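Local coordinates for nickel ABC transporter (Nickel-binding protein) (Bacillus halodurans, PDB 3T66) that probably serves as the extracellular solute-binding component of an ABC importer, presumably for nickel or for peptides, at residues Phe133-Val138 / Arg391-Tyr396; Glu197-Arg202 / Arg216-Ser221; His242-Asn247 / Ser452-Pro457. One frame throughout, in Å; residues are numbered along the deposited sequence.

Overall arrangement
The contacts run from buried strands to the surface. Contact 3 is the core one: two neighbouring antiparallel strands, held mainly by backbone hydrogen bonds and apolar side chains. Contact 1 is partly buried and joins a loop to the turn entering helix 395-402, 253 residues apart, with a salt bridge at one end and aliphatic packing at the other. Contact 2 lies at the surface, where a helix start and a nearby loop meet largely through an arginine gripping a carbonyl oxygen. Contacts 2 and 3 are connected through strand 451-464, which pairs with 240-246 and with 213-215, the strand just before R216. Their nearest atoms are about 5 Å apart, against about 11 Å for contacts 1 and 3.

Contact 1: Phe133-Val138 / Arg391-Tyr396; sequences FISELV and RGDAGY
A salt bridge between E136 and R391 ties the loop following strand 121-126 to the turn that leads into helix 395-402. E136 OE1 lies 2.9 Å from R391 NH1. The two side chains cross obliquely, with carboxylate and guanidinium planes 51° apart, so the charges meet through one close pair and not as a flat, two-pronged match. At its edge, near its plane, the same guanidinium has S135 O, to which R391 NE makes a weak hydrogen bond of 3.4 Å. The aliphatic base of the arginine is used as well: V138 CG1 approaches R391 CB to 3.6 Å, and the two side chains slide past each other in opposite directions. V138 also rests on V46 and V48 of strand 46-48, which places it between that strand and the arginine. Nearby, S135 OG comes to 3.8 Å from D393 CB, while its hydrogen bond goes to E132 O. D393 OD2 accepts from G395 N at 2.9 Å, the donor lying 50° out of the carboxylate plane. Its other oxygen, OD1, pairs with R434 NE. An aspartate that thus holds the chain at a helix start and salt-bridges onward is typical of helix N-terminal capping, and here R391, two residues earlier, ties the start of helix 395-402 to the loop after strand 121-126.

Contact 2: Glu197-Arg202 / Arg216-Ser221; sequences EDASAR and RPEVES
This is a surface contact in which R202, in the first turn of helix 199-207, grips the backbone of R216 in the loop between strand 213-215 and helix 222-227. R202 NH2 donates to R216 O at 2.9 Å, the carbonyl oxygen lying 27° out of the guanidinium plane. R202 NE adds a weak bond to the same oxygen, at 3.3 Å, so that two N-H groups of one side chain converge on a single acceptor. The side chain reaches it by bending at CD (chi3 -72°), which sets NE toward the loop. One face of the guanidinium is covered by its own helix start: D198 C lies over its centre and A199 N nearer its rim. NH1 makes a further weak bond to N196 O.

Beside this polar grip, the backbones come close. E218 N hydrogen-bonds S203 OG and, weakly, A199 O, while E218 CB packs 4.1 Å from S200 CA. The glutamate's own OE1 accepts from V219 N at 3.1 Å through its anti lone pair.

The helix start is fixed by D198, whose OD2 accepts three bonds. A201 N lies 2.8 Å from it and gives a nearly straight bond (170°), S200 N comes from the same anti side, and S200 OG meets the syn lone pair. Aspartate before the first turn, accepting the second and third N-H groups that follow it, is the N-cap typical of alpha-helix starts, here held next to the adjoining loop by R202.

Contact 3: His242-Asn247 / Ser452-Pro457; sequences HNLTMN and SFLIHP
The imidazole of H242 has P457 CD over one face, 4.2 Å above its plane and offset toward the rim; P457 CG lies 3.7 Å from NE2. I455 approaches the same ring obliquely, its CG1 reaching CD2 at 3.6 Å, with the two side chains side by side and pointing the same way. The second flat pair is the amide of N243 and the ring of F453, whose planes stand 88° apart; N243 ND2 comes to 3.5 Å from F453 CE1, in an oblique approach. With chi1 at 59°, N243 CG is set beside the F453 ring. N243 OD1 accepts from T245 OG1 at 2.6 Å. An alanine at N243 would probably leave T245 OG1 without this partner and open a gap beside the F453 ring. Between strands 240-246 and 451-464, neighbours in antiparallel pairing within the solute-binding fold, L454 and I455 both face H242 in a classic beta bulge. H242 O takes L454 N at 2.8 Å and, weakly, I455 N, while H242 N donates to I455 O. Further along, S452 N donates to L244 O at 3.2 Å in an almost straight bond (173°). L454 CD1 and L244 CG pack at 4.1 Å, their side chains crossing, and L244 also touches V262 of helix 256-265. S452 OG hydrogen-bonds D263 of that helix.

Contact 1: Phe133-Val138 / Arg391-Tyr396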
ATOM      1  N   PHE A 133     -10.402  -3.395 -13.645  1.00 47.56           N
ATOM      2  CA  PHE A 133     -11.244  -2.195 -13.515  1.00 46.31           C
ATOM      3  C   PHE A 133     -11.852  -2.018 -12.100  1.00 46.93           C
ATOM      4  O   PHE A 133     -11.697  -0.960 -11.526  1.00 47.27           O
ATOM      5  CB  PHE A 133     -12.311  -2.086 -14.650  1.00 45.97           C
ATOM      6  CG  PHE A 133     -13.385  -1.043 -14.389  1.00 42.21           C
ATOM      7  CD1 PHE A 133     -13.117   0.300 -14.532  1.00 41.01           C
ATOM      8  CD2 PHE A 133     -14.633  -1.408 -13.956  1.00 40.21           C
ATOM      9  CE1 PHE A 133     -14.085   1.286 -14.234  1.00 41.59           C
ATOM     10  CE2 PHE A 133     -15.615  -0.421 -13.658  1.00 41.32           C
ATOM     11  CZ  PHE A 133     -15.338   0.917 -13.799  1.00 39.13           C
ATOM     12  N   ILE A 134     -12.522  -3.029 -11.532  1.00 47.35           N
ATOM     13  CA  ILE A 134     -13.203  -2.858 -10.238  1.00 47.74           C
ATOM     14  C   ILE A 134     -12.276  -2.382  -9.157  1.00 48.47           C
ATOM     15  O   ILE A 134     -12.599  -1.435  -8.445  1.00 49.24           O
ATOM     16  CB  ILE A 134     -13.976  -4.116  -9.768  1.00 48.04           C
ATOM     17  CG1 ILE A 134     -15.209  -4.328 -10.650  1.00 47.37           C
ATOM     18  CG2 ILE A 134     -14.505  -3.949  -8.343  1.00 48.10           C
ATOM     19  CD1 ILE A 134     -15.988  -3.067 -10.978  1.00 44.55           C
ATOM     20  N   SER A 135     -11.099  -2.992  -9.057  1.00 48.82           N
ATOM     21  CA  SER A 135     -10.191  -2.639  -7.982  1.00 48.74           C
ATOM     22  C   SER A 135      -9.832  -1.141  -7.971  1.00 48.55           C
ATOM     23  O   SER A 135      -9.417  -0.600  -6.914  1.00 48.58           O
ATOM     24  CB  SER A 135      -8.966  -3.553  -7.971  1.00 48.77           C
ATOM     25  OG  SER A 135      -7.933  -3.059  -8.802  1.00 51.96           O
ATOM     26  N   GLU A 136     -10.026  -0.471  -9.118  1.00 47.52           N
ATOM     27  CA  GLU A 136      -9.769   0.953  -9.207  1.00 47.31           C
ATOM     28  C   GLU A 136     -10.791   1.734  -8.449  1.00 46.85           C
ATOM     29  O   GLU A 136     -10.501   2.863  -8.041  1.00 48.23           O
ATOM     30  CB  GLU A 136      -9.785   1.479 -10.628  1.00 47.92           C
ATOM     31  CG  GLU A 136      -8.624   1.003 -11.509  1.00 51.70           C
ATOM     32  CD  GLU A 136      -7.253   1.551 -11.132  1.00 56.10           C
ATOM     33  OE1 GLU A 136      -7.135   2.534 -10.324  1.00 58.78           O
ATOM     34  OE2 GLU A 136      -6.286   0.978 -11.684  1.00 57.00           O
ATOM     35  N   LEU A 137     -11.979   1.160  -8.235  1.00 44.63           N
ATOM     36  CA  LEU A 137     -13.035   1.906  -7.559  1.00 42.03           C
ATOM     37  C   LEU A 137     -12.832   1.991  -6.045  1.00 41.58           C
ATOM     38  O   LEU A 137     -13.526   2.719  -5.339  1.00 41.30           O
ATOM     39  CB  LEU A 137     -14.398   1.367  -7.952  1.00 41.15           C
ATOM     40  CG  LEU A 137     -14.642   1.429  -9.461  1.00 39.55           C
ATOM     41  CD1 LEU A 137     -15.979   0.817  -9.868  1.00 37.54           C
ATOM     42  CD2 LEU A 137     -14.538   2.866  -9.964  1.00 39.36           C
ATOM     43  N   VAL A 138     -11.844   1.268  -5.552  1.00 41.40           N
ATOM     44  CA  VAL A 138     -11.482   1.347  -4.156  1.00 41.37           C
ATOM     45  C   VAL A 138     -10.813   2.698  -3.817  1.00 41.49           C
ATOM     46  O   VAL A 138     -10.868   3.141  -2.684  1.00 41.65           O
ATOM     47  CB  VAL A 138     -10.497   0.218  -3.822  1.00 41.99           C
ATOM     48  CG1 VAL A 138     -10.035   0.264  -2.347  1.00 42.48           C
ATOM     49  CG2 VAL A 138     -11.055  -1.129  -4.170  1.00 39.49           C
ATOM     50  N   ARG A 391      -4.610  -1.904  -3.851  1.00 52.21           N
ATOM     51  CA  ARG A 391      -5.930  -2.102  -3.299  1.00 51.17           C
ATOM     52  C   ARG A 391      -6.419  -3.473  -3.513  1.00 51.21           C
ATOM     53  O   ARG A 391      -7.474  -3.696  -4.099  1.00 52.20           O
ATOM     54  CB  ARG A 391      -6.921  -1.016  -3.685  1.00 50.71           C
ATOM     55  CG  ARG A 391      -6.940  -0.661  -5.080  1.00 50.21           C
ATOM     56  CD  ARG A 391      -6.774   0.810  -5.275  1.00 48.06           C
ATOM     57  NE  ARG A 391      -6.405   0.908  -6.674  1.00 50.94           N
ATOM     58  CZ  ARG A 391      -5.408   1.623  -7.172  1.00 49.77           C
ATOM     59  NH1 ARG A 391      -5.192   1.564  -8.478  1.00 51.33           N
ATOM     60  NH2 ARG A 391      -4.675   2.417  -6.404  1.00 46.29           N
ATOM     61  N   GLY A 392      -5.617  -4.413  -3.030  1.00 50.98           N
ATOM     62  CA  GLY A 392      -5.937  -5.827  -3.107  1.00 49.42           C
ATOM     63  C   GLY A 392      -5.660  -6.537  -4.397  1.00 48.62           C
ATOM     64  O   GLY A 392      -5.997  -7.697  -4.507  1.00 48.76           O
ATOM     65  N   ASP A 393      -5.062  -5.853  -5.364  1.00 48.48           N
ATOM     66  CA  ASP A 393      -4.762  -6.460  -6.664  1.00 48.91           C
ATOM     67  C   ASP A 393      -3.258  -6.307  -6.952  1.00 48.52           C
ATOM     68  O   ASP A 393      -2.659  -5.262  -6.626  1.00 49.04           O
ATOM     69  CB  ASP A 393      -5.608  -5.836  -7.788  1.00 49.00           C
ATOM     70  CG  ASP A 393      -5.587  -6.675  -9.087  1.00 53.35           C
ATOM     71  OD1 ASP A 393      -6.432  -7.603  -9.229  1.00 60.90           O
ATOM     72  OD2 ASP A 393      -4.727  -6.427  -9.976  1.00 54.69           O
ATOM     73  N   ALA A 394      -2.645  -7.337  -7.535  1.00 47.14           N
ATOM     74  CA  ALA A 394      -1.234  -7.291  -7.739  1.00 45.93           C
ATOM     75  C   ALA A 394      -0.902  -7.242  -9.182  1.00 46.13           C
ATOM     76  O   ALA A 394       0.280  -7.242  -9.516  1.00 46.53           O
ATOM     77  CB  ALA A 394      -0.588  -8.460  -7.132  1.00 46.36           C
ATOM     78  N   GLY A 395      -1.917  -7.192 -10.048  1.00 46.01           N
ATOM     79  CA  GLY A 395      -1.703  -7.177 -11.514  1.00 46.31           C
ATOM     80  C   GLY A 395      -0.825  -6.068 -12.093  1.00 46.83           C
ATOM     81  O   GLY A 395      -0.002  -6.328 -12.968  1.00 46.40           O
ATOM     82  N   TYR A 396      -1.004  -4.832 -11.610  1.00 47.78           N
ATOM     83  CA  TYR A 396      -0.159  -3.739 -12.027  1.00 48.32           C
ATOM     84  C   TYR A 396       1.256  -4.000 -11.573  1.00 48.47           C
ATOM     85  O   TYR A 396       2.183  -3.887 -12.363  1.00 49.55           O
ATOM     86  CB  TYR A 396      -0.619  -2.356 -11.551  1.00 48.39           C
ATOM     87  CG  TYR A 396       0.401  -1.295 -11.963  1.00 52.16           C
ATOM     88  CD1 TYR A 396       0.321  -0.636 -13.218  1.00 53.58           C
ATOM     89  CD2 TYR A 396       1.513  -1.013 -11.127  1.00 56.89           C
ATOM     90  CE1 TYR A 396       1.284   0.293 -13.605  1.00 54.80           C
ATOM     91  CE2 TYR A 396       2.487  -0.097 -11.500  1.00 57.95           C
ATOM     92  CZ  TYR A 396       2.366   0.554 -12.729  1.00 59.08           C
ATOM     93  OH  TYR A 396       3.362   1.449 -13.045  1.00 62.26           O
TER

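Contact 2: Glu197-Arg202 / Arg216-Ser221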
ATOM      1  N   GLU A 197       1.979  18.133  10.911  1.00 63.79           N
ATOM      2  CA  GLU A 197       3.066  17.463  10.172  1.00 65.31           C
ATOM      3  C   GLU A 197       4.307  17.082  11.004  1.00 65.72           C
ATOM      4  O   GLU A 197       5.171  16.396  10.509  1.00 66.41           O
ATOM      5  CB  GLU A 197       3.393  18.179   8.838  1.00 65.51           C
ATOM      6  CG  GLU A 197       2.119  18.423   7.909  1.00 69.12           C
ATOM      7  CD  GLU A 197       2.390  18.497   6.366  1.00 74.49           C
ATOM      8  OE1 GLU A 197       3.550  18.346   5.911  1.00 77.38           O
ATOM      9  OE2 GLU A 197       1.426  18.699   5.582  1.00 76.14           O
ATOM     10  N   ASP A 198       4.363  17.451  12.280  1.00 66.20           N
ATOM     11  CA  ASP A 198       5.512  17.125  13.104  1.00 66.74           C
ATOM     12  C   ASP A 198       5.273  15.948  14.033  1.00 66.77           C
ATOM     13  O   ASP A 198       4.417  15.984  14.926  1.00 66.53           O
ATOM     14  CB  ASP A 198       5.955  18.344  13.921  1.00 67.89           C
ATOM     15  CG  ASP A 198       7.225  18.070  14.772  1.00 70.14           C
ATOM     16  OD1 ASP A 198       8.298  18.627  14.406  1.00 73.48           O
ATOM     17  OD2 ASP A 198       7.156  17.300  15.778  1.00 68.99           O
ATOM     18  N   ALA A 199       6.095  14.926  13.862  1.00 66.78           N
ATOM     19  CA  ALA A 199       5.908  13.676  14.573  1.00 67.07           C
ATOM     20  C   ALA A 199       5.944  13.790  16.072  1.00 67.25           C
ATOM     21  O   ALA A 199       5.272  13.049  16.769  1.00 67.51           O
ATOM     22  CB  ALA A 199       6.914  12.653  14.112  1.00 67.27           C
ATOM     23  N   SER A 200       6.758  14.681  16.600  1.00 67.84           N
ATOM     24  CA  SER A 200       6.866  14.717  18.051  1.00 68.49           C
ATOM     25  C   SER A 200       5.818  15.644  18.624  1.00 68.09           C
ATOM     26  O   SER A 200       5.342  15.412  19.735  1.00 68.96           O
ATOM     27  CB  SER A 200       8.280  15.057  18.529  1.00 68.95           C
ATOM     28  OG  SER A 200       8.800  16.172  17.827  1.00 71.50           O
ATOM     29  N   ALA A 201       5.437  16.673  17.864  1.00 67.29           N
ATOM     30  CA  ALA A 201       4.263  17.487  18.198  1.00 66.27           C
ATOM     31  C   ALA A 201       3.087  16.546  18.455  1.00 66.08           C
ATOM     32  O   ALA A 201       2.380  16.660  19.477  1.00 66.44           O
ATOM     33  CB  ALA A 201       3.937  18.467  17.074  1.00 66.01           C
ATOM     34  N   ARG A 202       2.905  15.594  17.538  1.00 65.03           N
ATOM     35  CA  ARG A 202       1.925  14.538  17.702  1.00 63.70           C
ATOM     36  C   ARG A 202       2.053  13.753  19.004  1.00 62.61           C
ATOM     37  O   ARG A 202       1.067  13.607  19.744  1.00 62.00           O
ATOM     38  CB  ARG A 202       2.044  13.600  16.529  1.00 63.99           C
ATOM     39  CG  ARG A 202       1.649  14.266  15.253  1.00 65.65           C
ATOM     40  CD  ARG A 202       1.312  13.253  14.232  1.00 66.67           C
ATOM     41  NE  ARG A 202       2.507  12.567  13.763  1.00 68.00           N
ATOM     42  CZ  ARG A 202       3.022  12.730  12.554  1.00 68.19           C
ATOM     43  NH1 ARG A 202       2.453  13.549  11.672  1.00 69.06           N
ATOM     44  NH2 ARG A 202       4.091  12.041  12.223  1.00 69.86           N
ATOM     45  N   ARG A 216       1.070   7.805  13.484  1.00 60.30           N
ATOM     46  CA  ARG A 216       2.511   7.841  13.191  1.00 61.92           C
ATOM     47  C   ARG A 216       3.324   8.717  14.173  1.00 62.38           C
ATOM     48  O   ARG A 216       4.035   9.637  13.774  1.00 61.66           O
ATOM     49  CB  ARG A 216       2.744   8.313  11.760  1.00 61.99           C
ATOM     50  CG  ARG A 216       3.741   7.515  10.987  1.00 65.48           C
ATOM     51  CD  ARG A 216       2.994   6.703   9.967  1.00 71.37           C
ATOM     52  NE  ARG A 216       3.753   5.558   9.481  1.00 77.78           N
ATOM     53  CZ  ARG A 216       3.459   4.870   8.369  1.00 82.19           C
ATOM     54  NH1 ARG A 216       2.413   5.229   7.615  1.00 84.23           N
ATOM     55  NH2 ARG A 216       4.206   3.815   8.000  1.00 82.81           N
ATOM     56  N   PRO A 217       3.224   8.414  15.465  1.00 63.51           N
ATOM     57  CA  PRO A 217       3.945   9.129  16.535  1.00 65.03           C
ATOM     58  C   PRO A 217       5.466   8.921  16.488  1.00 66.64           C
ATOM     59  O   PRO A 217       5.928   7.947  15.887  1.00 65.94           O
ATOM     60  CB  PRO A 217       3.398   8.483  17.805  1.00 64.66           C
ATOM     61  CG  PRO A 217       2.966   7.116  17.377  1.00 63.63           C
ATOM     62  CD  PRO A 217       2.471   7.254  15.975  1.00 63.26           C
ATOM     63  N   GLU A 218       6.230   9.802  17.141  1.00 68.78           N
ATOM     64  CA  GLU A 218       7.690   9.756  16.995  1.00 71.27           C
ATOM     65  C   GLU A 218       8.280   8.467  17.459  1.00 71.60           C
ATOM     66  O   GLU A 218       7.934   7.961  18.529  1.00 71.50           O
ATOM     67  CB  GLU A 218       8.424  10.896  17.701  1.00 72.08           C
ATOM     68  CG  GLU A 218       9.974  10.865  17.474  1.00 76.50           C
ATOM     69  CD  GLU A 218      10.422  11.261  16.031  1.00 82.64           C
ATOM     70  OE1 GLU A 218      10.531  10.365  15.127  1.00 84.02           O
ATOM     71  OE2 GLU A 218      10.691  12.481  15.828  1.00 83.96           O
ATOM     72  N   VAL A 219       9.210   7.986  16.631  1.00 72.75           N
ATOM     73  CA  VAL A 219       9.897   6.693  16.781  1.00 73.80           C
ATOM     74  C   VAL A 219      10.881   6.591  17.992  1.00 74.37           C
ATOM     75  O   VAL A 219      10.817   5.603  18.722  1.00 74.48           O
ATOM     76  CB  VAL A 219      10.539   6.248  15.414  1.00 73.83           C
ATOM     77  CG1 VAL A 219      11.850   7.023  15.127  1.00 75.04           C
ATOM     78  CG2 VAL A 219      10.721   4.717  15.340  1.00 72.95           C
ATOM     79  N   GLU A 220      11.759   7.589  18.202  1.00 74.75           N
ATOM     80  CA  GLU A 220      12.505   7.736  19.474  1.00 75.12           C
ATOM     81  C   GLU A 220      11.604   7.867  20.723  1.00 75.40           C
ATOM     82  O   GLU A 220      11.907   7.301  21.760  1.00 75.85           O
ATOM     83  CB  GLU A 220      13.481   8.918  19.419  1.00 75.34           C
ATOM     84  N   SER A 221      10.501   8.601  20.627  1.00 75.69           N
ATOM     85  CA  SER A 221       9.582   8.728  21.756  1.00 76.10           C
ATOM     86  C   SER A 221       8.722   7.487  21.968  1.00 76.29           C
ATOM     87  O   SER A 221       8.316   7.228  23.093  1.00 75.82           O
ATOM     88  CB  SER A 221       8.682   9.973  21.619  1.00 76.37           C
TER

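Contact 3: His242-Asn247 / Ser452-Pro457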
ATOM      1  N   HIS A 242       9.829  -3.625   1.393  1.00 46.69           N
ATOM      2  CA  HIS A 242      11.183  -3.279   1.002  1.00 47.29           C
ATOM      3  C   HIS A 242      11.888  -4.458   0.418  1.00 47.20           C
ATOM      4  O   HIS A 242      11.691  -5.570   0.881  1.00 47.57           O
ATOM      5  CB  HIS A 242      11.992  -2.748   2.173  1.00 47.49           C
ATOM      6  CG  HIS A 242      11.492  -1.447   2.682  1.00 46.59           C
ATOM      7  ND1 HIS A 242      10.890  -0.520   1.859  1.00 46.73           N
ATOM      8  CD2 HIS A 242      11.469  -0.928   3.929  1.00 43.82           C
ATOM      9  CE1 HIS A 242      10.540   0.531   2.579  1.00 47.01           C
ATOM     10  NE2 HIS A 242      10.883   0.308   3.836  1.00 45.05           N
ATOM     11  N   ASN A 243      12.731  -4.215  -0.571  1.00 47.08           N
ATOM     12  CA  ASN A 243      13.526  -5.286  -1.112  1.00 48.41           C
ATOM     13  C   ASN A 243      14.851  -4.831  -1.653  1.00 48.86           C
ATOM     14  O   ASN A 243      15.073  -3.640  -1.908  1.00 49.14           O
ATOM     15  CB  ASN A 243      12.761  -5.953  -2.258  1.00 49.00           C
ATOM     16  CG  ASN A 243      12.427  -4.984  -3.370  1.00 50.60           C
ATOM     17  OD1 ASN A 243      13.304  -4.340  -3.945  1.00 52.56           O
ATOM     18  ND2 ASN A 243      11.141  -4.864  -3.674  1.00 55.49           N
ATOM     19  N   LEU A 244      15.724  -5.797  -1.863  1.00 50.06           N
ATOM     20  CA  LEU A 244      16.840  -5.625  -2.795  1.00 51.42           C
ATOM     21  C   LEU A 244      16.367  -6.001  -4.192  1.00 52.49           C
ATOM     22  O   LEU A 244      16.268  -7.184  -4.513  1.00 52.99           O
ATOM     23  CB  LEU A 244      18.035  -6.519  -2.420  1.00 50.87           C
ATOM     24  CG  LEU A 244      18.665  -6.346  -1.045  1.00 49.72           C
ATOM     25  CD1 LEU A 244      19.848  -7.272  -0.876  1.00 47.89           C
ATOM     26  CD2 LEU A 244      19.064  -4.924  -0.923  1.00 47.21           C
ATOM     27  N   THR A 245      16.075  -5.008  -5.020  1.00 53.85           N
ATOM     28  CA  THR A 245      15.822  -5.271  -6.432  1.00 55.57           C
ATOM     29  C   THR A 245      17.146  -5.552  -7.170  1.00 56.78           C
ATOM     30  O   THR A 245      18.069  -4.724  -7.123  1.00 57.40           O
ATOM     31  CB  THR A 245      15.109  -4.086  -7.089  1.00 55.60           C
ATOM     32  OG1 THR A 245      13.806  -3.924  -6.511  1.00 55.63           O
ATOM     33  CG2 THR A 245      14.989  -4.288  -8.606  1.00 56.06           C
ATOM     34  N   MET A 246      17.211  -6.691  -7.864  1.00 57.61           N
ATOM     35  CA  MET A 246      18.404  -7.170  -8.598  1.00 58.58           C
ATOM     36  C   MET A 246      18.463  -6.754 -10.062  1.00 59.33           C
ATOM     37  O   MET A 246      17.444  -6.410 -10.643  1.00 59.60           O
ATOM     38  CB  MET A 246      18.453  -8.687  -8.529  1.00 58.29           C
ATOM     39  CG  MET A 246      18.340  -9.170  -7.108  1.00 58.82           C
ATOM     40  SD  MET A 246      18.273 -10.938  -7.014  1.00 58.04           S
ATOM     41  CE  MET A 246      18.466 -11.205  -5.253  1.00 55.93           C
ATOM     42  N   ASN A 247      19.661  -6.775 -10.642  1.00 60.46           N
ATOM     43  CA  ASN A 247      19.870  -6.460 -12.062  1.00 61.74           C
ATOM     44  C   ASN A 247      20.393  -7.682 -12.844  1.00 63.20           C
ATOM     45  O   ASN A 247      21.601  -7.916 -12.896  1.00 63.31           O
ATOM     46  CB  ASN A 247      20.832  -5.290 -12.225  1.00 61.07           C
ATOM     47  CG  ASN A 247      21.122  -4.949 -13.692  1.00 61.31           C
ATOM     48  OD1 ASN A 247      20.682  -5.650 -14.616  1.00 60.69           O
ATOM     49  ND2 ASN A 247      21.867  -3.853 -13.910  1.00 58.56           N
ATOM     50  N   SER A 452      14.958  -9.953  -3.693  1.00 55.25           N
ATOM     51  CA  SER A 452      15.000 -10.359  -2.307  1.00 56.06           C
ATOM     52  C   SER A 452      14.069  -9.474  -1.564  1.00 55.86           C
ATOM     53  O   SER A 452      14.250  -8.266  -1.573  1.00 56.82           O
ATOM     54  CB  SER A 452      16.405 -10.223  -1.714  1.00 56.60           C
ATOM     55  OG  SER A 452      16.487 -10.866  -0.438  1.00 57.38           O
ATOM     56  N   PHE A 453      13.077 -10.060  -0.912  1.00 55.01           N
ATOM     57  CA  PHE A 453      12.117  -9.244  -0.189  1.00 53.89           C
ATOM     58  C   PHE A 453      12.456  -9.232   1.270  1.00 53.51           C
ATOM     59  O   PHE A 453      12.484 -10.283   1.916  1.00 53.62           O
ATOM     60  CB  PHE A 453      10.688  -9.694  -0.471  1.00 53.96           C
ATOM     61  CG  PHE A 453      10.318  -9.530  -1.890  1.00 53.54           C
ATOM     62  CD1 PHE A 453       9.970  -8.268  -2.383  1.00 55.33           C
ATOM     63  CD2 PHE A 453      10.431 -10.587  -2.764  1.00 53.08           C
ATOM     64  CE1 PHE A 453       9.664  -8.066  -3.734  1.00 55.03           C
ATOM     65  CE2 PHE A 453      10.148 -10.420  -4.124  1.00 55.72           C
ATOM     66  CZ  PHE A 453       9.763  -9.149  -4.617  1.00 56.45           C
ATOM     67  N   LEU A 454      12.738  -8.022   1.759  1.00 52.82           N
ATOM     68  CA  LEU A 454      13.243  -7.771   3.098  1.00 51.56           C
ATOM     69  C   LEU A 454      12.155  -7.567   4.123  1.00 51.00           C
ATOM     70  O   LEU A 454      11.847  -8.463   4.908  1.00 50.83           O
ATOM     71  CB  LEU A 454      14.121  -6.542   3.051  1.00 51.71           C
ATOM     72  CG  LEU A 454      15.255  -6.699   2.054  1.00 51.78           C
ATOM     73  CD1 LEU A 454      15.919  -5.337   1.830  1.00 52.13           C
ATOM     74  CD2 LEU A 454      16.231  -7.728   2.592  1.00 50.43           C
ATOM     75  N   ILE A 455      11.571  -6.383   4.140  1.00 50.69           N
ATOM     76  CA  ILE A 455      10.541  -6.125   5.131  1.00 51.04           C
ATOM     77  C   ILE A 455       9.231  -5.471   4.630  1.00 51.11           C
ATOM     78  O   ILE A 455       9.096  -5.000   3.474  1.00 51.76           O
ATOM     79  CB  ILE A 455      11.086  -5.325   6.323  1.00 51.19           C
ATOM     80  CG1 ILE A 455      11.426  -3.904   5.911  1.00 51.86           C
ATOM     81  CG2 ILE A 455      12.297  -6.031   6.983  1.00 52.47           C
ATOM     82  CD1 ILE A 455      11.610  -2.958   7.113  1.00 54.37           C
ATOM     83  N   HIS A 456       8.275  -5.470   5.540  1.00 50.25           N
ATOM     84  CA  HIS A 456       7.012  -4.810   5.371  1.00 49.80           C
ATOM     85  C   HIS A 456       6.985  -3.735   6.453  1.00 49.31           C
ATOM     86  O   HIS A 456       6.821  -4.044   7.628  1.00 48.46           O
ATOM     87  CB  HIS A 456       5.847  -5.795   5.630  1.00 49.77           C
ATOM     88  CG  HIS A 456       5.769  -6.941   4.670  1.00 49.63           C
ATOM     89  ND1 HIS A 456       5.862  -6.785   3.303  1.00 50.30           N
ATOM     90  CD2 HIS A 456       5.558  -8.261   4.883  1.00 49.65           C
ATOM     91  CE1 HIS A 456       5.722  -7.961   2.717  1.00 49.20           C
ATOM     92  NE2 HIS A 456       5.531  -8.873   3.654  1.00 49.76           N
ATOM     93  N   PRO A 457       7.144  -2.466   6.072  1.00 49.31           N
ATOM     94  CA  PRO A 457       7.089  -1.442   7.125  1.00 49.37           C
ATOM     95  C   PRO A 457       5.646  -1.200   7.675  1.00 49.59           C
ATOM     96  O   PRO A 457       4.641  -1.158   6.894  1.00 49.26           O
ATOM     97  CB  PRO A 457       7.672  -0.189   6.435  1.00 48.91           C
ATOM     98  CG  PRO A 457       7.407  -0.395   4.979  1.00 48.67           C
ATOM     99  CD  PRO A 457       7.354  -1.892   4.730  1.00 48.96           C
TER